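Local coordinates for protein beta-L-arabinobiosidase (Bacteroides thetaiotaomicron, PDB 5MQR) that probably hydrolyses arabinofuranoside linkages in complex plant pectin, as one of the glycosidases of a gut bacterium, at residues A534-A539 against A562-I567. Residues are numbered along the deposited sequence; the frame is centred on the assembly and turned at random.
Sequences AVLSTA and ATIERI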
ATOM      1  N   ALA A 534      -0.156  13.711 -23.809  1.00 26.17           N
ATOM      2  CA  ALA A 534      -1.592  13.812 -23.685  1.00 25.51           C
ATOM      3  C   ALA A 534      -1.905  14.497 -22.341  1.00 25.06           C
ATOM      4  O   ALA A 534      -1.398  14.078 -21.293  1.00 24.42           O
ATOM      5  CB  ALA A 534      -2.218  12.440 -23.767  1.00 24.85           C
ATOM      6  N   VAL A 535      -2.730  15.547 -22.385  1.00 24.85           N
ATOM      7  CA  VAL A 535      -3.176  16.259 -21.197  1.00 24.57           C
ATOM      8  C   VAL A 535      -4.692  16.096 -21.081  1.00 24.29           C
ATOM      9  O   VAL A 535      -5.426  16.533 -21.973  1.00 24.05           O
ATOM     10  CB  VAL A 535      -2.810  17.748 -21.286  1.00 25.24           C
ATOM     11  CG1 VAL A 535      -3.246  18.487 -20.016  1.00 24.73           C
ATOM     12  CG2 VAL A 535      -1.314  17.886 -21.569  1.00 25.73           C
ATOM     13  N   LEU A 536      -5.124  15.445 -19.994  1.00 23.51           N
ATOM     14  CA  LEU A 536      -6.505  15.080 -19.744  1.00 23.66           C
ATOM     15  C   LEU A 536      -7.011  15.783 -18.478  1.00 23.66           C
ATOM     16  O   LEU A 536      -6.309  15.831 -17.473  1.00 22.96           O
ATOM     17  CB  LEU A 536      -6.647  13.574 -19.549  1.00 23.13           C
ATOM     18  CG  LEU A 536      -6.236  12.696 -20.731  1.00 23.82           C
ATOM     19  CD1 LEU A 536      -4.749  12.359 -20.687  1.00 23.50           C
ATOM     20  CD2 LEU A 536      -7.064  11.428 -20.744  1.00 23.55           C
ATOM     21  N   SER A 537      -8.239  16.286 -18.527  1.00 24.02           N
ATOM     22  CA  SER A 537      -8.894  16.890 -17.351  1.00 24.46           C
ATOM     23  C   SER A 537     -10.280  16.282 -17.199  1.00 24.03           C
ATOM     24  O   SER A 537     -11.108  16.424 -18.096  1.00 24.73           O
ATOM     25  CB  SER A 537      -8.994  18.417 -17.507  1.00 25.12           C
ATOM     26  OG  SER A 537      -9.768  18.996 -16.470  1.00 25.07           O
ATOM     27  N   THR A 538     -10.532  15.618 -16.080  1.00 23.11           N
ATOM     28  CA  THR A 538     -11.844  15.025 -15.847  1.00 23.55           C
ATOM     29  C   THR A 538     -12.902  16.084 -15.592  1.00 24.13           C
ATOM     30  O   THR A 538     -14.033  15.961 -16.090  1.00 24.04           O
ATOM     31  CB  THR A 538     -11.834  13.963 -14.741  1.00 22.85           C
ATOM     32  OG1 THR A 538     -11.409  14.538 -13.509  1.00 23.14           O
ATOM     33  CG2 THR A 538     -10.887  12.811 -15.116  1.00 22.90           C
ATOM     34  N   ALA A 539     -12.517  17.139 -14.881  1.00 24.80           N
ATOM     35  CA  ALA A 539     -13.420  18.271 -14.577  1.00 26.10           C
ATOM     36  C   ALA A 539     -13.811  19.063 -15.827  1.00 27.05           C
ATOM     37  O   ALA A 539     -14.970  19.403 -15.993  1.00 27.43           O
ATOM     38  CB  ALA A 539     -12.809  19.208 -13.509  1.00 26.04           C
ATOM     39  N   ALA A 562     -14.482   9.837 -13.372  1.00 21.28           N
ATOM     40  CA  ALA A 562     -14.126  10.631 -12.203  1.00 22.24           C
ATOM     41  C   ALA A 562     -12.612  10.825 -12.171  1.00 22.61           C
ATOM     42  O   ALA A 562     -12.125  11.922 -11.904  1.00 23.94           O
ATOM     43  CB  ALA A 562     -14.598   9.960 -10.907  1.00 21.63           C
ATOM     44  N   THR A 563     -11.887   9.738 -12.389  1.00 22.55           N
ATOM     45  CA  THR A 563     -10.434   9.739 -12.406  1.00 22.40           C
ATOM     46  C   THR A 563      -9.958   8.727 -13.408  1.00 22.43           C
ATOM     47  O   THR A 563     -10.706   7.823 -13.788  1.00 21.90           O
ATOM     48  CB  THR A 563      -9.831   9.317 -11.064  1.00 22.18           C
ATOM     49  OG1 THR A 563     -10.339   8.035 -10.694  1.00 21.94           O
ATOM     50  CG2 THR A 563     -10.157  10.321  -9.980  1.00 22.71           C
ATOM     51  N   ILE A 564      -8.705   8.908 -13.818  1.00 21.86           N
ATOM     52  CA  ILE A 564      -8.032   8.024 -14.739  1.00 21.99           C
ATOM     53  C   ILE A 564      -6.950   7.292 -13.974  1.00 21.42           C
ATOM     54  O   ILE A 564      -6.124   7.926 -13.308  1.00 20.51           O
ATOM     55  CB  ILE A 564      -7.382   8.838 -15.860  1.00 22.21           C
ATOM     56  CG1 ILE A 564      -8.466   9.598 -16.627  1.00 22.79           C
ATOM     57  CG2 ILE A 564      -6.543   7.938 -16.775  1.00 21.92           C
ATOM     58  CD1 ILE A 564      -8.040  11.008 -16.983  1.00 23.41           C
ATOM     59  N   GLU A 565      -6.951   5.974 -14.072  1.00 21.30           N
ATOM     60  CA  GLU A 565      -5.965   5.162 -13.358  1.00 21.81           C
ATOM     61  C   GLU A 565      -5.072   4.271 -14.244  1.00 22.30           C
ATOM     62  O   GLU A 565      -4.150   3.639 -13.716  1.00 22.12           O
ATOM     63  CB  GLU A 565      -6.666   4.281 -12.321  1.00 22.30           C
ATOM     64  CG  GLU A 565      -7.769   3.391 -12.887  1.00 22.90           C
ATOM     65  CD  GLU A 565      -7.905   2.085 -12.137  1.00 23.76           C
ATOM     66  OE1 GLU A 565      -7.945   2.151 -10.886  1.00 24.37           O
ATOM     67  OE2 GLU A 565      -8.009   1.013 -12.796  1.00 23.29           O
ATOM     68  N   ARG A 566      -5.359   4.185 -15.544  1.00 22.24           N
ATOM     69  CA  ARG A 566      -4.632   3.298 -16.449  1.00 22.94           C
ATOM     70  C   ARG A 566      -4.481   3.863 -17.833  1.00 22.83           C
ATOM     71  O   ARG A 566      -5.420   4.457 -18.359  1.00 22.84           O
ATOM     72  CB  ARG A 566      -5.358   1.979 -16.606  1.00 23.25           C
ATOM     73  CG  ARG A 566      -5.056   1.005 -15.514  1.00 23.54           C
ATOM     74  CD  ARG A 566      -5.870  -0.234 -15.741  1.00 23.81           C
ATOM     75  NE  ARG A 566      -7.261  -0.048 -15.366  1.00 24.59           N
ATOM     76  CZ  ARG A 566      -8.262  -0.855 -15.717  1.00 24.73           C
ATOM     77  NH1 ARG A 566      -8.059  -1.901 -16.521  1.00 25.21           N
ATOM     78  NH2 ARG A 566      -9.474  -0.601 -15.259  1.00 25.20           N
ATOM     79  N   ILE A 567      -3.305   3.621 -18.409  1.00 22.50           N
ATOM     80  CA  ILE A 567      -3.058   3.816 -19.825  1.00 22.77           C
ATOM     81  C   ILE A 567      -2.796   2.430 -20.421  1.00 22.08           C
ATOM     82  O   ILE A 567      -1.995   1.674 -19.892  1.00 21.31           O
ATOM     83  CB  ILE A 567      -1.877   4.787 -20.098  1.00 23.60           C
ATOM     84  CG1 ILE A 567      -2.099   6.128 -19.389  1.00 24.58           C
ATOM     85  CG2 ILE A 567      -1.741   5.084 -21.583  1.00 24.32           C
ATOM     86  CD1 ILE A 567      -1.400   6.188 -18.063  1.00 25.19           C
TER
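At one end of the β-sandwich of the sialidase-like carbohydrate-binding-module family region, the two facing sheets meet through Leu536, Thr538 and Ile564. Leu536 lies next to last in strand 530-537 on one sheet, Ile564 opens strand 564-570 on the other, and Thr538 and Ala562 lie in the adjoining loops. The CD1 methyl of Ile564 is the hub: it lies 3.9 Å from Leu536 CB and also 3.9 Å from Leu536 CD2, with the leucine side chain nearly perpendicular to that of Ile564. The same methyl is 3.9 Å from Thr538 CG2, the Thr538 and Ile564 side chains lying alongside each other and pointing opposite ways. With CG1 of Ile564 anti to the carbonyl carbon (chi1 -61°), the long branch carries CD1 into the interlayer space. Phe491 also touches Leu536, and Leu471 touches Ile564, extending this apolar layer, while the classic β-bulge of Glu565 and Arg566, facing Leu492, leaves both charged side chains clear of 534-539. At the loop end, Ala562 O sits against the whole head of Thr538, 3.2 Å from OG1, 3.5 Å from CB and 3.6 Å from CG2. A chi1 of 60° sets OG1 between the backbone N and the carbonyl carbon and CG2 anti to the carbonyl carbon, so that one threonine offers its hydroxyl to the loop and its methyl to Ile564. That hydroxyl has a single proton and a second acceptor, Lys469 O, so the bond to Ala562 is possible but not settled. Backbone hydrogen bonds of Ile564 to Ser468 and of Thr538 to Lys469, the residue linking strands 460-468 and 470-479, hold both segments at this end. Between the two segments themselves, cohesion is therefore mostly dispersion among methyl and methylene groups, with Thr538 adding an undecided hydroxyl contact beside its methyl packing on Ile564.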